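Local coordinates for protein glyoxylate reductase (Paecilomyces sp. J18, PDB 3WNV) that probably reduces glyoxylate to glycolate with a nicotinamide cofactor as hydride donor, as a member of the D-isomer specific 2-hydroxyacid dehydrogenase family, at residues G266-E271 with M287-I292; S212-L217 with V240-G245; H223-K228 with A246-K251; E203-S208 with L230-D235. All blocks are in the same frame, centred on the assembly; numbering follows the deposited sequence.

Interaction 1 (G266-E271 with M287-I292)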
loop_
_atom_site.group_PDB
_atom_site.type_symbol
_atom_site.label_atom_id
_atom_site.label_comp_id
_atom_site.label_asym_id
_atom_site.label_seq_id
_atom_site.Cartn_x
_atom_site.Cartn_y
_atom_site.Cartn_z
ATOM N N GLY A 266 10.374 -8.240 -8.349
ATOM C CA GLY A 266 9.308 -7.515 -9.031
ATOM C C GLY A 266 8.753 -6.535 -8.008
ATOM O O GLY A 266 7.928 -6.915 -7.171
ATOM N N LEU A 267 9.183 -5.279 -8.081
ATOM C CA LEU A 267 8.841 -4.303 -7.029
ATOM C C LEU A 267 8.019 -3.142 -7.538
ATOM O O LEU A 267 8.282 -2.645 -8.620
ATOM C CB LEU A 267 10.131 -3.727 -6.418
ATOM C CG LEU A 267 11.096 -4.806 -5.885
ATOM C CD1 LEU A 267 12.333 -4.111 -5.331
ATOM C CD2 LEU A 267 10.452 -5.692 -4.798
ATOM N N ASP A 268 7.104 -2.645 -6.692
ATOM C CA ASP A 268 6.331 -1.454 -6.985
ATOM C C ASP A 268 6.615 -0.482 -5.874
ATOM O O ASP A 268 6.239 0.673 -5.946
ATOM C CB ASP A 268 4.852 -1.803 -6.986
ATOM C CG ASP A 268 3.981 -0.715 -7.632
ATOM O OD1 ASP A 268 4.395 -0.148 -8.681
ATOM O OD2 ASP A 268 2.888 -0.458 -7.079
ATOM N N VAL A 269 7.331 -0.931 -4.861
ATOM C CA VAL A 269 7.561 -0.082 -3.671
ATOM C C VAL A 269 8.976 -0.212 -3.132
ATOM O O VAL A 269 9.636 -1.228 -3.364
ATOM C CB VAL A 269 6.541 -0.406 -2.534
ATOM C CG1 VAL A 269 5.144 -0.045 -2.977
ATOM C CG2 VAL A 269 6.635 -1.891 -2.112
ATOM N N TYR A 270 9.439 0.805 -2.400
ATOM C CA TYR A 270 10.845 0.911 -2.008
ATOM C C TYR A 270 10.998 1.523 -0.631
ATOM O O TYR A 270 10.173 2.351 -0.199
ATOM C CB TYR A 270 11.656 1.751 -3.029
ATOM C CG TYR A 270 11.384 1.239 -4.417
ATOM C CD1 TYR A 270 12.088 0.153 -4.923
ATOM C CD2 TYR A 270 10.347 1.780 -5.162
ATOM C CE1 TYR A 270 11.807 -0.354 -6.188
ATOM C CE2 TYR A 270 10.046 1.279 -6.410
ATOM C CZ TYR A 270 10.767 0.206 -6.905
ATOM O OH TYR A 270 10.443 -0.274 -8.155
ATOM N N GLU A 271 12.079 1.165 0.035
ATOM C CA GLU A 271 12.260 1.586 1.422
ATOM C C GLU A 271 12.306 3.099 1.630
ATOM O O GLU A 271 11.813 3.573 2.645
ATOM C CB GLU A 271 13.507 0.930 2.019
ATOM C CG GLU A 271 13.728 1.282 3.484
ATOM C CD GLU A 271 14.827 0.453 4.122
ATOM O OE1 GLU A 271 15.442 -0.352 3.396
ATOM O OE2 GLU A 271 15.086 0.617 5.344
ATOM N N MET A 287 12.619 -6.227 -12.041
ATOM C CA MET A 287 11.470 -5.617 -12.718
ATOM C C MET A 287 10.893 -4.584 -11.774
ATOM O O MET A 287 10.434 -4.950 -10.687
ATOM C CB MET A 287 10.431 -6.682 -13.042
ATOM C CG MET A 287 9.241 -6.094 -13.796
ATOM S SD MET A 287 9.648 -5.682 -15.528
ATOM C CE MET A 287 8.219 -4.740 -16.076
ATOM N N LEU A 288 10.954 -3.308 -12.163
ATOM C CA LEU A 288 10.715 -2.205 -11.207
ATOM C C LEU A 288 9.687 -1.231 -11.747
ATOM O O LEU A 288 9.803 -0.763 -12.910
ATOM C CB LEU A 288 12.006 -1.428 -10.977
ATOM C CG LEU A 288 13.193 -2.230 -10.441
ATOM C CD1 LEU A 288 14.396 -1.348 -10.183
ATOM C CD2 LEU A 288 12.815 -2.979 -9.134
ATOM N N LEU A 289 8.706 -0.894 -10.907
ATOM C CA LEU A 289 7.726 0.166 -11.201
ATOM C C LEU A 289 7.735 1.218 -10.087
ATOM O O LEU A 289 8.066 0.921 -8.930
ATOM C CB LEU A 289 6.311 -0.439 -11.334
ATOM C CG LEU A 289 6.125 -1.350 -12.570
ATOM C CD1 LEU A 289 4.758 -2.035 -12.478
ATOM C CD2 LEU A 289 6.209 -0.526 -13.861
ATOM N N PRO A 290 7.364 2.466 -10.426
ATOM C CA PRO A 290 7.377 3.541 -9.404
ATOM C C PRO A 290 6.053 3.699 -8.672
ATOM O O PRO A 290 5.362 4.741 -8.775
ATOM C CB PRO A 290 7.693 4.790 -10.216
ATOM C CG PRO A 290 7.038 4.493 -11.613
ATOM C CD PRO A 290 7.259 2.982 -11.808
ATOM N N HIS A 291 5.682 2.637 -7.973
ATOM C CA HIS A 291 4.470 2.612 -7.157
ATOM C C HIS A 291 3.232 3.030 -7.919
ATOM O O HIS A 291 2.554 3.996 -7.515
ATOM C CB HIS A 291 4.661 3.487 -5.886
ATOM C CG HIS A 291 3.833 3.052 -4.734
ATOM N ND1 HIS A 291 4.065 3.481 -3.441
ATOM C CD2 HIS A 291 2.786 2.181 -4.646
ATOM C CE1 HIS A 291 3.185 2.927 -2.627
ATOM N NE2 HIS A 291 2.401 2.126 -3.336
ATOM N N ILE A 292 2.906 2.241 -8.957
ATOM C CA ILE A 292 1.764 2.526 -9.809
ATOM C C ILE A 292 0.550 1.645 -9.504
ATOM O O ILE A 292 -0.455 1.732 -10.218
ATOM C CB ILE A 292 2.086 2.406 -11.315
ATOM C CG1 ILE A 292 2.290 0.940 -11.759
ATOM C CG2 ILE A 292 3.280 3.343 -11.711
ATOM C CD1 ILE A 292 2.348 0.829 -13.300
#
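V269 lays its CG1 methyl over one face of the H291 imidazole, 3.5 Å from the ring centroid and only 7° off the normal, a CH-pi contact. H291 ND1 is hydrogen-bonded to E273; a His-Glu pair is consistent with the active site of this dehydrogenase family. Beside it, D268 has CG anti to the backbone N (chi1 -165°), which carries its carboxylate to the turn at 290-292 of the other segment. D268 OD1 accepts from I292 N at 2.8 Å on its syn side, and OD2 takes G293 N. An alanine at D268 would probably leave both amides without their acceptor and the turn that carries H291 less firmly held. The Y270 hydroxyl donates to L289 O at 2.8 Å from above the carbonyl plane, while L288 CD2 lies at the edge of the Y270 ring. Parallel strand bonds precede these contacts, L267 N to M287 O and L289 N to L267 O, each 2.9 Å. Strand 262-267 lies between strand 237-241 and the outermost strand 287-288, with helix 112-127 against M287 and L289, and helix 278-281 against L267 and L288.

Interaction 2 (S212-L217 with V240-G245). With SO4 (sulfate ion), chain C.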
loop_
_atom_site.group_PDB
_atom_site.type_symbol
_atom_site.label_atom_id
_atom_site.label_comp_id
_atom_site.label_asym_id
_atom_site.label_seq_id
_atom_site.Cartn_x
_atom_site.Cartn_y
_atom_site.Cartn_z
ATOM N N SER A 212 5.963 -13.271 -1.900
ATOM C CA SER A 212 5.316 -11.932 -1.964
ATOM C C SER A 212 4.757 -11.515 -0.607
ATOM O O SER A 212 4.461 -12.358 0.255
ATOM C CB SER A 212 4.194 -11.917 -3.000
ATOM O OG SER A 212 3.085 -12.655 -2.486
ATOM N N LEU A 213 4.633 -10.211 -0.380
ATOM C CA LEU A 213 4.198 -9.795 0.948
ATOM C C LEU A 213 3.128 -8.718 0.918
ATOM O O LEU A 213 3.159 -7.846 0.050
ATOM C CB LEU A 213 5.396 -9.362 1.832
ATOM C CG LEU A 213 6.577 -8.473 1.390
ATOM C CD1 LEU A 213 7.427 -8.187 2.665
ATOM C CD2 LEU A 213 7.482 -9.113 0.372
ATOM N N ASN A 214 2.158 -8.834 1.823
ATOM C CA ASN A 214 1.137 -7.801 2.018
ATOM C C ASN A 214 0.922 -7.515 3.495
ATOM O O ASN A 214 -0.056 -7.960 4.089
ATOM C CB ASN A 214 -0.195 -8.221 1.393
ATOM C CG ASN A 214 -0.039 -8.798 -0.004
ATOM O OD1 ASN A 214 0.158 -8.076 -1.019
ATOM N ND2 ASN A 214 -0.133 -10.109 -0.080
ATOM N N LEU A 215 1.859 -6.803 4.104
ATOM C CA LEU A 215 1.742 -6.431 5.504
ATOM C C LEU A 215 1.620 -4.937 5.599
ATOM O O LEU A 215 2.182 -4.190 4.777
ATOM C CB LEU A 215 3.006 -6.845 6.289
ATOM C CG LEU A 215 3.273 -8.323 6.321
ATOM C CD1 LEU A 215 4.566 -8.575 7.050
ATOM C CD2 LEU A 215 2.108 -9.011 7.071
ATOM N N ALA A 216 0.913 -4.500 6.632
ATOM C CA ALA A 216 0.919 -3.124 7.056
ATOM C C ALA A 216 2.308 -2.836 7.586
ATOM O O ALA A 216 2.939 -3.686 8.226
ATOM C CB ALA A 216 -0.104 -2.925 8.134
ATOM N N LEU A 217 2.799 -1.644 7.308
ATOM C CA LEU A 217 4.085 -1.232 7.824
ATOM C C LEU A 217 3.950 -0.693 9.231
ATOM O O LEU A 217 3.132 0.197 9.495
ATOM C CB LEU A 217 4.641 -0.124 6.928
ATOM C CG LEU A 217 6.021 0.365 7.291
ATOM C CD1 LEU A 217 7.076 -0.842 7.260
ATOM C CD2 LEU A 217 6.504 1.561 6.414
ATOM N N VAL A 240 8.462 -10.514 -4.810
ATOM C CA VAL A 240 7.554 -9.441 -5.266
ATOM C C VAL A 240 7.040 -8.648 -4.092
ATOM O O VAL A 240 6.660 -9.240 -3.074
ATOM C CB VAL A 240 6.381 -10.046 -6.039
ATOM C CG1 VAL A 240 5.293 -8.997 -6.350
ATOM C CG2 VAL A 240 6.862 -10.733 -7.332
ATOM N N ASN A 241 7.021 -7.322 -4.231
ATOM C CA ASN A 241 6.482 -6.445 -3.215
ATOM C C ASN A 241 5.686 -5.337 -3.810
ATOM O O ASN A 241 6.211 -4.522 -4.491
ATOM C CB ASN A 241 7.632 -5.842 -2.403
ATOM C CG ASN A 241 7.192 -5.255 -1.094
ATOM O OD1 ASN A 241 6.059 -5.379 -0.733
ATOM N ND2 ASN A 241 8.112 -4.670 -0.379
ATOM N N THR A 242 4.411 -5.321 -3.527
ATOM C CA THR A 242 3.559 -4.230 -3.881
ATOM C C THR A 242 3.003 -3.488 -2.653
ATOM O O THR A 242 2.167 -2.673 -2.781
ATOM C CB THR A 242 2.409 -4.666 -4.767
ATOM O OG1 THR A 242 1.689 -5.639 -4.068
ATOM C CG2 THR A 242 2.903 -5.267 -6.043
ATOM N N ALA A 243 3.521 -3.819 -1.486
ATOM C CA ALA A 243 2.964 -3.359 -0.211
ATOM C C ALA A 243 3.632 -2.089 0.297
ATOM O O ALA A 243 3.175 -0.982 0.014
ATOM C CB ALA A 243 3.027 -4.488 0.858
ATOM N N ARG A 244 4.695 -2.242 1.090
ATOM C CA ARG A 244 5.464 -1.103 1.554
ATOM C C ARG A 244 6.924 -1.494 1.438
ATOM O O ARG A 244 7.298 -2.588 1.836
ATOM C CB ARG A 244 5.105 -0.772 3.020
ATOM C CG ARG A 244 3.737 -0.099 3.184
ATOM C CD ARG A 244 3.828 1.318 2.624
ATOM N NE ARG A 244 2.605 2.117 2.844
ATOM C CZ ARG A 244 1.603 2.190 1.966
ATOM N NH1 ARG A 244 1.656 1.493 0.821
ATOM N NH2 ARG A 244 0.530 2.935 2.236
ATOM N N GLY A 245 7.784 -0.614 0.915
ATOM C CA GLY A 245 9.124 -1.082 0.592
ATOM C C GLY A 245 9.938 -1.332 1.849
ATOM O O GLY A 245 10.840 -2.158 1.842
HETATM S S SO4 C . -2.188 2.174 -0.531
HETATM O O1 SO4 C . -0.863 1.649 -0.815
HETATM O O2 SO4 C . -3.199 1.121 -0.528
HETATM O O3 SO4 C . -2.133 2.723 0.855
HETATM O O4 SO4 C . -2.560 3.164 -1.523
HETATM O O HOH W 1 0.745 -8.565 -3.329
#
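S212 and V240 face each other as parallel strand residues, yet the two segments share no direct hydrogen bond. S212 CA approaches V240 O to 3.2 Å in a CA-H...O contact instead, and beyond this pair the contact passes to side chains. L213 holds CG in the crowded position between its backbone N and carbonyl carbon (chi1 44°), which brings CD2 to 3.5 Å from V240 O and lays CG beside the N241 amide. The A243 methyl wedges against L213 O, at 3.5 Å. N241 organises its own segment: OD1 accepts from A243 N in an Asx turn, and ND2 donates to R244 O. R244 bends at chi2 (-70°), its CG passing alongside L217 CB at 3.9 Å. R244 NH1 donates to A243 O at 3.0 Å, tying the guanidinium back to its own backbone, while NE forms a salt bridge with D90. NH1 and NH2 each bind a sulfate oxygen, O1 and O3, the sulfur lying in plane at the guanidinium edge. The ion, probably from the crystallisation liquor, is also held by A87 N and G88 N. N214 ND2 bonds G161 O, in what is probably the glycine-rich GxGxxG turn. Loops running on from the C-terminal ends of parallel strands are the usual place for binding in a Rossmann fold, and an arginine gripping an anion there is consistent with the substrate-binding arginine of D-2-hydroxyacid dehydrogenases.

Interaction 3 (H223-K228 with A246-K251)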
loop_
_atom_site.group_PDB
_atom_site.type_symbol
_atom_site.label_atom_id
_atom_site.label_comp_id
_atom_site.label_asym_id
_atom_site.label_seq_id
_atom_site.Cartn_x
_atom_site.Cartn_y
_atom_site.Cartn_z
ATOM N N HIS A 223 11.640 -4.027 7.942
ATOM C CA HIS A 223 12.693 -5.037 7.737
ATOM C C HIS A 223 12.342 -6.441 8.220
ATOM O O HIS A 223 13.243 -7.226 8.590
ATOM C CB HIS A 223 13.981 -4.595 8.443
ATOM C CG HIS A 223 14.631 -3.394 7.838
ATOM N ND1 HIS A 223 15.921 -3.020 8.136
ATOM C CD2 HIS A 223 14.182 -2.502 6.917
ATOM C CE1 HIS A 223 16.231 -1.929 7.456
ATOM N NE2 HIS A 223 15.192 -1.600 6.708
ATOM N N ILE A 224 11.063 -6.783 8.239
ATOM C CA ILE A 224 10.702 -8.161 8.539
ATOM C C ILE A 224 11.413 -9.173 7.606
ATOM O O ILE A 224 11.699 -10.300 8.011
ATOM C CB ILE A 224 9.181 -8.364 8.522
ATOM C CG1 ILE A 224 8.799 -9.685 9.190
ATOM C CG2 ILE A 224 8.624 -8.195 7.106
ATOM C CD1 ILE A 224 7.283 -9.831 9.410
ATOM N N ILE A 225 11.702 -8.774 6.362
ATOM C CA ILE A 225 12.607 -9.548 5.498
ATOM C C ILE A 225 13.982 -8.866 5.497
ATOM O O ILE A 225 14.184 -7.862 4.846
ATOM C CB ILE A 225 12.025 -9.656 4.053
ATOM C CG1 ILE A 225 10.582 -10.182 4.119
ATOM C CG2 ILE A 225 12.915 -10.518 3.121
ATOM C CD1 ILE A 225 10.507 -11.599 4.573
ATOM N N GLY A 226 14.909 -9.379 6.293
ATOM C CA GLY A 226 16.258 -8.866 6.272
ATOM C C GLY A 226 17.226 -9.990 5.921
ATOM O O GLY A 226 16.810 -10.993 5.355
ATOM N N GLU A 227 18.503 -9.813 6.254
ATOM C CA GLU A 227 19.551 -10.756 5.830
ATOM C C GLU A 227 19.225 -12.171 6.215
ATOM O O GLU A 227 19.400 -13.101 5.410
ATOM C CB GLU A 227 20.857 -10.422 6.532
ATOM C CG GLU A 227 21.651 -9.303 5.949
ATOM C CD GLU A 227 23.097 -9.397 6.397
ATOM O OE1 GLU A 227 23.448 -10.438 6.998
ATOM O OE2 GLU A 227 23.867 -8.449 6.148
ATOM N N LYS A 228 18.800 -12.332 7.468
ATOM C CA LYS A 228 18.501 -13.653 8.043
ATOM C C LYS A 228 17.422 -14.353 7.220
ATOM O O LYS A 228 17.541 -15.545 6.902
ATOM C CB LYS A 228 18.008 -13.534 9.502
ATOM C CG LYS A 228 18.889 -14.204 10.566
ATOM C CD LYS A 228 18.050 -14.689 11.776
ATOM C CE LYS A 228 17.515 -16.126 11.575
ATOM N NZ LYS A 228 18.576 -17.139 11.153
ATOM N N ALA A 246 9.586 -0.659 2.940
ATOM C CA ALA A 246 10.387 -0.745 4.151
ATOM C C ALA A 246 10.160 -2.039 4.913
ATOM O O ALA A 246 10.828 -2.296 5.937
ATOM C CB ALA A 246 10.165 0.487 5.086
ATOM N N LEU A 247 9.285 -2.894 4.398
ATOM C CA LEU A 247 9.123 -4.245 4.934
ATOM C C LEU A 247 10.352 -5.083 4.639
ATOM O O LEU A 247 10.591 -6.115 5.282
ATOM C CB LEU A 247 7.906 -4.945 4.312
ATOM C CG LEU A 247 6.526 -4.331 4.594
ATOM C CD1 LEU A 247 5.533 -5.055 3.663
ATOM C CD2 LEU A 247 6.112 -4.481 6.070
ATOM N N ILE A 248 11.135 -4.645 3.654
ATOM C CA ILE A 248 12.343 -5.356 3.293
ATOM C C ILE A 248 13.522 -4.434 3.573
ATOM O O ILE A 248 13.429 -3.233 3.339
ATOM C CB ILE A 248 12.374 -5.713 1.795
ATOM C CG1 ILE A 248 11.127 -6.495 1.438
ATOM C CG2 ILE A 248 13.703 -6.473 1.476
ATOM C CD1 ILE A 248 10.933 -6.765 -0.056
ATOM N N ASP A 249 14.591 -5.008 4.134
ATOM C CA ASP A 249 15.880 -4.349 4.293
ATOM C C ASP A 249 16.473 -4.253 2.880
ATOM O O ASP A 249 17.062 -5.216 2.371
ATOM C CB ASP A 249 16.776 -5.200 5.220
ATOM C CG ASP A 249 18.146 -4.585 5.436
ATOM O OD1 ASP A 249 18.519 -3.698 4.654
ATOM O OD2 ASP A 249 18.866 -4.979 6.390
ATOM N N GLU A 250 16.259 -3.114 2.220
ATOM C CA GLU A 250 16.546 -3.029 0.786
ATOM C C GLU A 250 18.036 -3.199 0.524
ATOM O O GLU A 250 18.445 -3.741 -0.509
ATOM C CB GLU A 250 16.034 -1.688 0.242
ATOM C CG GLU A 250 15.874 -1.646 -1.274
ATOM C CD GLU A 250 15.012 -0.442 -1.691
ATOM O OE1 GLU A 250 13.818 -0.458 -1.318
ATOM O OE2 GLU A 250 15.513 0.530 -2.346
ATOM N N LYS A 251 18.863 -2.771 1.465
ATOM C CA LYS A 251 20.308 -2.941 1.270
ATOM C C LYS A 251 20.663 -4.419 1.332
ATOM O O LYS A 251 21.490 -4.897 0.567
ATOM C CB LYS A 251 21.124 -2.145 2.286
ATOM C CG LYS A 251 21.224 -0.664 1.972
ATOM C CD LYS A 251 21.949 0.029 3.085
ATOM C CE LYS A 251 21.878 1.534 2.909
ATOM N NZ LYS A 251 22.382 2.252 4.113
HETATM O O HOH W 2 18.972 -7.415 7.693
#
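H223 and D249 stack flat against each other, the imidazole and carboxylate planes 11° apart, where two loops of the Rossmann domain lead into helices 227-232 and 250-259. D249 CA sits over the ring centre, 3.7 Å from the centroid and 12° off the normal, so the contact is CH-pi as well as plane on plane. The H223 side chain leaves the backbone with CG anti to the carbonyl carbon (chi1 -68°), and this turns the ring back across D249. At the ring's edge, in plane, lies A246 O, 3.5 Å from H223 CD2; the same oxygen accepts from H223 N at 2.8 Å, so one carbonyl is bonded to the backbone N and also touches the ring edge. NE2 is bonded to E271, which gives the imidazole a further anchor. Next to the stack, a single beta bridge joins I225 to I248: I225 N donates to L247 O at 3.1 Å, and D249 N to I225 O at 3.0 Å. On the apolar side I225 CB meets I248 CG1, and I224 sets its CG2 methyl 4.3 Å from L247 CB. D249 is also the N-cap of helix 250-259, its OD1 accepting from A252 N. Its other oxygen reaches the start of the neighbouring helix through water: one molecule donates to D249 OD2 and accepts from E227 N, each at 2.8 Å.

Interaction 4 (E203-S208 with L230-D235)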
loop_
_atom_site.group_PDB
_atom_site.type_symbol
_atom_site.label_atom_id
_atom_site.label_comp_id
_atom_site.label_asym_id
_atom_site.label_seq_id
_atom_site.Cartn_x
_atom_site.Cartn_y
_atom_site.Cartn_z
ATOM N N GLU A 203 8.660 -21.956 7.131
ATOM C CA GLU A 203 8.281 -22.821 6.016
ATOM C C GLU A 203 7.939 -22.010 4.776
ATOM O O GLU A 203 8.172 -22.458 3.631
ATOM C CB GLU A 203 7.080 -23.709 6.396
ATOM C CG GLU A 203 7.390 -24.907 7.265
ATOM C CD GLU A 203 6.118 -25.570 7.835
ATOM O OE1 GLU A 203 5.088 -24.864 8.055
ATOM O OE2 GLU A 203 6.157 -26.805 8.071
ATOM N N LEU A 204 7.412 -20.800 4.979
ATOM C CA LEU A 204 7.062 -19.917 3.874
ATOM C C LEU A 204 8.352 -19.481 3.166
ATOM O O LEU A 204 8.419 -19.439 1.932
ATOM C CB LEU A 204 6.292 -18.686 4.362
ATOM C CG LEU A 204 5.729 -17.787 3.260
ATOM C CD1 LEU A 204 4.565 -18.475 2.579
ATOM C CD2 LEU A 204 5.261 -16.438 3.859
ATOM N N LEU A 205 9.382 -19.210 3.961
ATOM C CA LEU A 205 10.653 -18.773 3.405
ATOM C C LEU A 205 11.284 -19.937 2.649
ATOM O O LEU A 205 11.820 -19.753 1.562
ATOM C CB LEU A 205 11.596 -18.313 4.521
ATOM C CG LEU A 205 11.201 -17.017 5.241
ATOM C CD1 LEU A 205 11.981 -16.858 6.532
ATOM C CD2 LEU A 205 11.380 -15.781 4.320
ATOM N N ALA A 206 11.191 -21.136 3.213
ATOM C CA ALA A 206 11.830 -22.316 2.621
ATOM C C ALA A 206 11.185 -22.781 1.334
ATOM O O ALA A 206 11.865 -23.243 0.427
ATOM C CB ALA A 206 11.836 -23.465 3.614
ATOM N N GLN A 207 9.863 -22.689 1.250
ATOM C CA GLN A 207 9.133 -23.336 0.166
ATOM C C GLN A 207 8.696 -22.468 -1.007
ATOM O O GLN A 207 8.316 -23.013 -2.067
ATOM C CB GLN A 207 7.899 -24.046 0.739
ATOM C CG GLN A 207 8.218 -25.056 1.819
ATOM C CD GLN A 207 6.972 -25.660 2.409
ATOM O OE1 GLN A 207 5.904 -25.655 1.778
ATOM N NE2 GLN A 207 7.084 -26.184 3.631
ATOM N N SER A 208 8.719 -21.142 -0.853
ATOM C CA SER A 208 8.278 -20.265 -1.919
ATOM C C SER A 208 9.252 -20.192 -3.108
ATOM O O SER A 208 10.456 -19.880 -2.933
ATOM C CB SER A 208 8.129 -18.829 -1.376
ATOM O OG SER A 208 7.275 -18.834 -0.276
ATOM N N LEU A 230 16.368 -13.651 4.064
ATOM C CA LEU A 230 16.781 -13.897 2.697
ATOM C C LEU A 230 17.605 -15.178 2.651
ATOM O O LEU A 230 17.525 -15.948 1.678
ATOM C CB LEU A 230 17.616 -12.721 2.178
ATOM C CG LEU A 230 16.775 -11.450 2.002
ATOM C CD1 LEU A 230 17.660 -10.235 1.834
ATOM C CD2 LEU A 230 15.795 -11.573 0.803
ATOM N N ALA A 231 18.390 -15.399 3.700
ATOM C CA ALA A 231 19.305 -16.526 3.702
ATOM C C ALA A 231 18.525 -17.827 3.849
ATOM O O ALA A 231 18.993 -18.884 3.407
ATOM C CB ALA A 231 20.348 -16.372 4.811
ATOM N N LYS A 232 17.335 -17.747 4.453
ATOM C CA LYS A 232 16.446 -18.903 4.551
ATOM C C LYS A 232 15.697 -19.238 3.265
ATOM O O LYS A 232 15.157 -20.337 3.158
ATOM C CB LYS A 232 15.429 -18.708 5.669
ATOM C CG LYS A 232 16.005 -18.851 7.062
ATOM C CD LYS A 232 14.994 -18.366 8.105
ATOM C CE LYS A 232 15.570 -18.500 9.498
ATOM N NZ LYS A 232 14.639 -17.983 10.544
ATOM N N MET A 233 15.626 -18.311 2.311
ATOM C CA MET A 233 14.832 -18.570 1.103
ATOM C C MET A 233 15.556 -19.588 0.194
ATOM O O MET A 233 16.727 -19.918 0.447
ATOM C CB MET A 233 14.508 -17.277 0.360
ATOM C CG MET A 233 13.599 -16.351 1.153
ATOM S SD MET A 233 13.414 -14.801 0.282
ATOM C CE MET A 233 12.422 -13.822 1.451
ATOM N N LYS A 234 14.855 -20.109 -0.817
ATOM C CA LYS A 234 15.440 -21.005 -1.833
ATOM C C LYS A 234 16.473 -20.248 -2.633
ATOM O O LYS A 234 16.233 -19.099 -2.963
ATOM C CB LYS A 234 14.382 -21.385 -2.862
ATOM C CG LYS A 234 13.357 -22.364 -2.405
ATOM C CD LYS A 234 12.467 -22.691 -3.576
ATOM C CE LYS A 234 11.735 -23.970 -3.335
ATOM N NZ LYS A 234 11.437 -24.565 -4.670
ATOM N N ASP A 235 17.593 -20.876 -2.997
ATOM C CA ASP A 235 18.469 -20.278 -4.023
ATOM C C ASP A 235 17.637 -20.029 -5.294
ATOM O O ASP A 235 16.884 -20.915 -5.720
ATOM C CB ASP A 235 19.632 -21.228 -4.371
ATOM C CG ASP A 235 20.665 -21.334 -3.261
ATOM O OD1 ASP A 235 20.691 -20.477 -2.352
ATOM O OD2 ASP A 235 21.488 -22.268 -3.320
HETATM O O HOH W 3 12.048 -19.234 -1.094
#
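The planar group in play where L205 meets M233 is the L205 carbonyl, no aromatic ring taking part: M233 CA aims its hydrogen at L205 O, 3.3 Å away, with an angle of 168° at the hydrogen. This CA-H...O contact joins the C-terminal end of helix 201-207 to the chain leaving helix 227-232, two helices of the Rossmann domain. The L205 side chain divides its branches between two neighbours. L205 CD1 touches the extended aliphatic chain of K232 at CD (3.7 Å), and L205 CD2 meets the terminal methyl CE of M233 at 3.6 Å; F211 of strand 210-213 packs on L205 and M233 as well. K232 carries its ammonium past L205 to a salt bridge with D202. K234 is likewise extended beyond CG and runs over the carbonyl oxygens at the helix end, CG lying 3.3 Å from A206 O and CD 3.5 Å from S208 O, before NZ pairs with D209. An alanine in place of K234 would probably leave D209 without this charged mate and open a gap over the A206 and S208 carbonyls. The helix end is fastened from within by S208 OG, which donates to L204 O at 2.6 Å. Between the two backbones, a water donates to L205 O at 2.7 Å and accepts from K234 N at 3.0 Å.

How the interactions relate
From the N terminus, helix 201-207 opens interaction 4, strand 210-213 opens interaction 2, and the loop before helix 227-232 opens interaction 3. Interaction 4 closes first, at 230-235, followed by interaction 2 at 240-245 and interaction 3 at 246-251, so these three all cross one another. Interaction 1 comes later, in series, and closes the short loop from 266-271 to 287-292. The sheet links interactions 1 and 2, as D268 N lies 3.0 Å from N241 O. Interactions 1 and 3 meet where E271 reaches H223, and I225 packs on M233, joining interactions 3 and 4. Together they tie one half of the Rossmann sheet to its flanking helices.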